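Local coordinates for ribonuclease P protein component 3 (Thermococcus kodakarensis KOD1, PDB 3WYZ) that probably serves as a protein subunit of ribonuclease P, the RNA-based enzyme that cleaves the 5' ends of tRNA precursors, at residues L69-P74 with M96-M101; S112-R117 with I137-S142. One frame throughout, in Å; residues are numbered along the deposited sequence.

Interaction 1: L69-P74 with M96-M101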
loop_
_atom_site.group_PDB
_atom_site.type_symbol
_atom_site.label_atom_id
_atom_site.label_comp_id
_atom_site.label_asym_id
_atom_site.label_seq_id
_atom_site.Cartn_x
_atom_site.Cartn_y
_atom_site.Cartn_z
ATOM N N LEU A 69 7.335 -3.578 -5.392
ATOM C CA LEU A 69 8.775 -3.785 -5.428
ATOM C C LEU A 69 9.319 -3.997 -4.023
ATOM O O LEU A 69 9.165 -3.136 -3.154
ATOM C CB LEU A 69 9.481 -2.582 -6.062
ATOM C CG LEU A 69 9.043 -2.156 -7.462
ATOM C CD1 LEU A 69 9.930 -1.013 -7.943
ATOM C CD2 LEU A 69 9.072 -3.321 -8.445
ATOM N N VAL A 70 9.945 -5.151 -3.806
ATOM C CA VAL A 70 10.691 -5.405 -2.577
ATOM C C VAL A 70 12.169 -5.562 -2.955
ATOM O O VAL A 70 12.533 -6.425 -3.755
ATOM C CB VAL A 70 10.140 -6.624 -1.800
ATOM C CG1 VAL A 70 8.620 -6.557 -1.708
ATOM C CG2 VAL A 70 10.548 -7.940 -2.437
ATOM N N THR A 71 13.010 -4.690 -2.408
ATOM C CA THR A 71 14.427 -4.654 -2.762
ATOM C C THR A 71 15.223 -3.798 -1.779
ATOM O O THR A 71 14.654 -3.028 -1.005
ATOM C CB THR A 71 14.639 -4.116 -4.199
ATOM O OG1 THR A 71 16.038 -4.096 -4.507
ATOM C CG2 THR A 71 14.080 -2.707 -4.357
ATOM N N ARG A 72 16.544 -3.954 -1.817
ATOM C CA ARG A 72 17.451 -3.159 -0.993
ATOM C C ARG A 72 18.397 -2.345 -1.874
ATOM O O ARG A 72 19.556 -2.129 -1.521
ATOM C CB ARG A 72 18.252 -4.067 -0.048
ATOM C CG ARG A 72 17.412 -4.854 0.950
ATOM C CD ARG A 72 16.554 -3.941 1.817
ATOM N NE ARG A 72 16.275 -4.520 3.130
ATOM C CZ ARG A 72 17.110 -4.495 4.167
ATOM N NH1 ARG A 72 18.308 -3.922 4.070
ATOM N NH2 ARG A 72 16.744 -5.054 5.315
ATOM N N LYS A 73 17.894 -1.889 -3.020
ATOM C CA LYS A 73 18.684 -1.092 -3.953
ATOM C C LYS A 73 17.849 0.072 -4.478
ATOM O O LYS A 73 17.012 -0.119 -5.358
ATOM C CB LYS A 73 19.183 -1.962 -5.108
ATOM C CG LYS A 73 20.198 -3.011 -4.682
ATOM C CD LYS A 73 20.577 -3.935 -5.826
ATOM C CE LYS A 73 21.477 -5.059 -5.337
ATOM N NZ LYS A 73 21.965 -5.917 -6.451
ATOM N N PRO A 74 18.063 1.283 -3.927
ATOM C CA PRO A 74 17.351 2.499 -4.332
ATOM C C PRO A 74 17.313 2.760 -5.842
ATOM O O PRO A 74 16.298 3.230 -6.361
ATOM C CB PRO A 74 18.138 3.599 -3.621
ATOM C CG PRO A 74 18.609 2.949 -2.371
ATOM C CD PRO A 74 18.931 1.533 -2.758
ATOM N N MET A 96 15.155 2.265 5.498
ATOM C CA MET A 96 15.073 3.721 5.501
ATOM C C MET A 96 15.529 4.359 4.191
ATOM O O MET A 96 14.964 5.375 3.770
ATOM C CB MET A 96 15.856 4.302 6.678
ATOM C CG MET A 96 15.058 4.345 7.969
ATOM S SD MET A 96 13.571 5.365 7.852
ATOM C CE MET A 96 13.507 6.020 9.519
ATOM N N ARG A 97 16.546 3.775 3.556
ATOM C CA ARG A 97 16.975 4.203 2.220
ATOM C C ARG A 97 15.870 3.971 1.187
ATOM O O ARG A 97 15.679 4.780 0.273
ATOM C CB ARG A 97 18.234 3.449 1.781
ATOM C CG ARG A 97 19.489 3.834 2.539
ATOM C CD ARG A 97 20.736 3.222 1.912
ATOM N NE ARG A 97 21.953 3.688 2.574
ATOM C CZ ARG A 97 23.193 3.348 2.223
ATOM N NH1 ARG A 97 23.413 2.524 1.200
ATOM N NH2 ARG A 97 24.225 3.840 2.903
ATOM N N ILE A 98 15.156 2.858 1.341
ATOM C CA ILE A 98 14.060 2.498 0.444
ATOM C C ILE A 98 12.858 3.395 0.679
ATOM O O ILE A 98 12.282 3.918 -0.274
ATOM C CB ILE A 98 13.656 1.018 0.606
ATOM C CG1 ILE A 98 14.825 0.106 0.200
ATOM C CG2 ILE A 98 12.406 0.690 -0.205
ATOM C CD1 ILE A 98 15.293 0.253 -1.235
ATOM N N ASN A 99 12.494 3.572 1.947
ATOM C CA ASN A 99 11.414 4.479 2.316
ATOM C C ASN A 99 11.615 5.871 1.720
ATOM O O ASN A 99 10.680 6.450 1.182
ATOM C CB ASN A 99 11.285 4.591 3.842
ATOM C CG ASN A 99 10.705 3.345 4.480
ATOM O OD1 ASN A 99 10.465 2.351 3.813
ATOM N ND2 ASN A 99 10.492 3.392 5.786
ATOM N N ARG A 100 12.835 6.392 1.815
ATOM C CA ARG A 100 13.165 7.714 1.281
ATOM C C ARG A 100 13.129 7.746 -0.246
ATOM O O ARG A 100 12.548 8.660 -0.836
ATOM C CB ARG A 100 14.545 8.157 1.778
ATOM C CG ARG A 100 14.879 9.622 1.507
ATOM C CD ARG A 100 16.385 9.864 1.479
ATOM N NE ARG A 100 17.023 9.189 0.344
ATOM C CZ ARG A 100 18.329 9.206 0.076
ATOM N NH1 ARG A 100 19.181 9.870 0.855
ATOM N NH2 ARG A 100 18.789 8.553 -0.988
ATOM N N MET A 101 13.744 6.750 -0.880
ATOM C CA MET A 101 13.832 6.703 -2.343
ATOM C C MET A 101 12.476 6.464 -3.006
ATOM O O MET A 101 12.231 6.944 -4.111
ATOM C CB MET A 101 14.811 5.616 -2.790
ATOM C CG MET A 101 15.112 5.625 -4.288
ATOM S SD MET A 101 15.828 7.183 -4.861
ATOM C CE MET A 101 15.926 6.884 -6.621
#
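Ile98 of helix 96-104 packs against the loop that leaves strand 65-70, and Met101 meets Pro74, where that loop runs into helix 74-83. In this TIM barrel-like fold, strand and helix follow each other around the barrel. The contact therefore joins the C-terminal end of one strand to the helix that follows the next strand, 88-92.

Ile98 can be followed outward. Its CB carries two branches. Ile98 CG1 lies anti to the carbonyl carbon (chi1 -64°) and comes within 3.4 Å of Thr71 O. Ile98 CD1, at the tip, also lies 3.4 Å from Thr71 O. Ile98 CD1 is 3.8 Å from Lys73 N and 4.1 Å from Pro74 CD. One methyl thus sits in the bend of the loop, against mostly backbone atoms. The side chains of Ile98 and Pro74 cross at about a right angle. Ile98 also touches Val91 of the neighbouring strand.

No hydrogen bond joins the two segments. The polar groups of the loop have partners outside both segments: Thr71 OG1 hydrogen-bonds to Leu42 O, and Lys73 NZ forms a salt bridge with Asp44. A weak hydrogen bond from Lys73 N to Thr71 OG1 spans the bend itself.

The Pro74 ring has a second neighbour in Arg97, whose CB lies 4.2 Å from Pro74 CG. Met101 CG packs 3.7 Å from Pro74 CB and comes closer still to Pro74 O, at 3.4 Å.

Interaction 2: S112-R117 with I137-S142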
loop_
_atom_site.group_PDB
_atom_site.type_symbol
_atom_site.label_atom_id
_atom_site.label_comp_id
_atom_site.label_asym_id
_atom_site.label_seq_id
_atom_site.Cartn_x
_atom_site.Cartn_y
_atom_site.Cartn_z
ATOM N N SER A 112 3.548 0.235 4.274
ATOM C CA SER A 112 4.078 -0.136 5.590
ATOM C C SER A 112 5.557 0.225 5.788
ATOM O O SER A 112 6.410 -0.654 5.771
ATOM C CB SER A 112 3.886 -1.636 5.823
ATOM O OG SER A 112 2.515 -1.970 5.844
ATOM N N PRO A 113 5.861 1.520 5.986
ATOM C CA PRO A 113 7.252 1.944 6.199
ATOM C C PRO A 113 7.883 1.357 7.459
ATOM O O PRO A 113 9.110 1.280 7.550
ATOM C CB PRO A 113 7.149 3.477 6.303
ATOM C CG PRO A 113 5.707 3.762 6.581
ATOM C CD PRO A 113 4.936 2.663 5.924
ATOM N N TRP A 114 7.040 0.955 8.409
ATOM C CA TRP A 114 7.465 0.329 9.665
ATOM C C TRP A 114 7.836 -1.152 9.518
ATOM O O TRP A 114 8.412 -1.738 10.433
ATOM C CB TRP A 114 6.349 0.450 10.723
ATOM C CG TRP A 114 5.037 -0.103 10.247
ATOM C CD1 TRP A 114 4.628 -1.409 10.279
ATOM C CD2 TRP A 114 3.972 0.634 9.631
ATOM N NE1 TRP A 114 3.376 -1.526 9.724
ATOM C CE2 TRP A 114 2.954 -0.288 9.313
ATOM C CE3 TRP A 114 3.784 1.986 9.319
ATOM C CZ2 TRP A 114 1.764 0.098 8.701
ATOM C CZ3 TRP A 114 2.600 2.369 8.703
ATOM C CH2 TRP A 114 1.607 1.427 8.399
ATOM N N PHE A 115 7.489 -1.760 8.385
ATOM C CA PHE A 115 7.572 -3.215 8.213
ATOM C C PHE A 115 8.941 -3.787 8.595
ATOM O O PHE A 115 9.952 -3.454 7.991
ATOM C CB PHE A 115 7.224 -3.593 6.763
ATOM C CG PHE A 115 7.198 -5.074 6.504
ATOM C CD1 PHE A 115 6.183 -5.863 7.020
ATOM C CD2 PHE A 115 8.187 -5.678 5.737
ATOM C CE1 PHE A 115 6.155 -7.233 6.780
ATOM C CE2 PHE A 115 8.160 -7.048 5.489
ATOM C CZ PHE A 115 7.144 -7.827 6.015
ATOM N N GLY A 116 8.957 -4.642 9.611
ATOM C CA GLY A 116 10.187 -5.295 10.062
ATOM C C GLY A 116 11.145 -4.373 10.795
ATOM O O GLY A 116 12.357 -4.536 10.696
ATOM N N ARG A 117 10.603 -3.412 11.540
ATOM C CA ARG A 117 11.416 -2.435 12.265
ATOM C C ARG A 117 11.004 -2.341 13.727
ATOM O O ARG A 117 9.981 -2.901 14.141
ATOM C CB ARG A 117 11.277 -1.046 11.636
ATOM C CG ARG A 117 11.649 -0.955 10.166
ATOM C CD ARG A 117 11.482 0.474 9.662
ATOM N NE ARG A 117 12.384 1.409 10.333
ATOM C CZ ARG A 117 13.686 1.522 10.077
ATOM N NH1 ARG A 117 14.274 0.771 9.152
ATOM N NH2 ARG A 117 14.408 2.402 10.749
ATOM N N ILE A 137 0.593 6.704 1.594
ATOM C CA ILE A 137 1.047 5.717 2.573
ATOM C C ILE A 137 0.024 4.604 2.692
ATOM O O ILE A 137 -1.140 4.870 2.970
ATOM C CB ILE A 137 1.280 6.347 3.958
ATOM C CG1 ILE A 137 2.332 7.455 3.866
ATOM C CG2 ILE A 137 1.726 5.293 4.970
ATOM C CD1 ILE A 137 3.724 6.982 3.479
ATOM N N GLY A 138 0.481 3.366 2.496
ATOM C CA GLY A 138 -0.352 2.181 2.643
ATOM C C GLY A 138 -0.287 1.569 4.031
ATOM O O GLY A 138 0.753 1.066 4.448
ATOM N N PHE A 139 -1.409 1.605 4.740
ATOM C CA PHE A 139 -1.527 0.984 6.053
ATOM C C PHE A 139 -2.023 -0.445 5.907
ATOM O O PHE A 139 -3.232 -0.681 5.822
ATOM C CB PHE A 139 -2.492 1.778 6.942
ATOM C CG PHE A 139 -1.960 3.111 7.364
ATOM C CD1 PHE A 139 -2.162 4.223 6.581
ATOM C CD2 PHE A 139 -1.259 3.245 8.547
ATOM C CE1 PHE A 139 -1.672 5.456 6.965
ATOM C CE2 PHE A 139 -0.762 4.472 8.941
ATOM C CZ PHE A 139 -0.969 5.579 8.149
ATOM N N SER A 140 -1.082 -1.393 5.875
ATOM C CA SER A 140 -1.404 -2.803 5.670
ATOM C C SER A 140 -1.866 -3.439 6.973
ATOM O O SER A 140 -1.267 -3.228 8.016
ATOM C CB SER A 140 -0.192 -3.564 5.119
ATOM O OG SER A 140 0.824 -3.692 6.105
ATOM N N LEU A 141 -2.932 -4.227 6.899
ATOM C CA LEU A 141 -3.408 -5.006 8.037
ATOM C C LEU A 141 -2.627 -6.321 8.206
ATOM O O LEU A 141 -2.635 -6.906 9.286
ATOM C CB LEU A 141 -4.901 -5.288 7.869
ATOM C CG LEU A 141 -5.620 -6.181 8.880
ATOM C CD1 LEU A 141 -5.472 -5.697 10.319
ATOM C CD2 LEU A 141 -7.089 -6.282 8.506
ATOM N N SER A 142 -1.942 -6.762 7.147
ATOM C CA SER A 142 -1.285 -8.076 7.102
ATOM C C SER A 142 -0.370 -8.400 8.295
ATOM O O SER A 142 -0.479 -9.483 8.862
ATOM C CB SER A 142 -0.487 -8.237 5.798
ATOM O OG SER A 142 -0.242 -9.600 5.537
#
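Ser112 faces strand 136-140 with both its backbone and its side chain. Ser112 N donates a hydrogen bond to Gly138 O at 2.9 Å. Gly138 also has a backbone bond to Leu110, so the pairing of the two strands carries on into the loop.

The second link joins two hydroxyls. Ser112 OG and Ser140 OG are 2.4 Å apart, a very short hydrogen bond in which either could be the donor. The exact distance is doubtful. Ser140 OG lies between its backbone N and carbonyl carbon (chi1 70°), where it meets Ser112 OG.

Within the loop, Phe115 N donates to Ser112 O and closes a type I turn. Arg117 N makes a weak hydrogen bond to Trp114 O in the type II turn that follows. Pro113 O accepts a hydrogen bond from Asn99 ND2. The Arg117 guanidinium has partners too: NE forms a salt bridge with Asp119, and NH1 bonds to Gly94 O.

Trp114 folds back over the first turn, with Ser112 CA over the centre of one ring face, 3.8 Å above the plane. Trp114 CH2 lies 3.4 Å from Phe139 CD2. The two rings meet obliquely, their planes at 35°. Phe158, Met159 and Thr162 of helix 149-168 also touch Trp114.

Strand 109-111, helix 124-133 and parallel strand 136-140 form a beta-alpha-beta unit of the TIM barrel-like fold, and the loop after the first strand continues its pairing to the second.

Overall arrangement
Interactions 1 and 2 follow one another along the chain and reach the same parallel sheet, with centres 14 Å apart. Helix 96-104 connects them. Ile98 and Met101 meet the loop of interaction 1, while Asn99 serves interaction 2: Asn99 ND2 is 3.1 Å from Pro113 O, a probable hydrogen bond. A second touch is packing, with Met96 CG 3.5 Å from Arg117 NH2. Interaction 1 is partly buried and its centre lies about 14 Å from the centre of the chain. Interaction 2 is buried, at about 8 Å. A bound glycerol, probably from the crystallisation liquor, lies near interaction 2, about 4 Å from the Ser140 side chain; it need not mark a functional pocket.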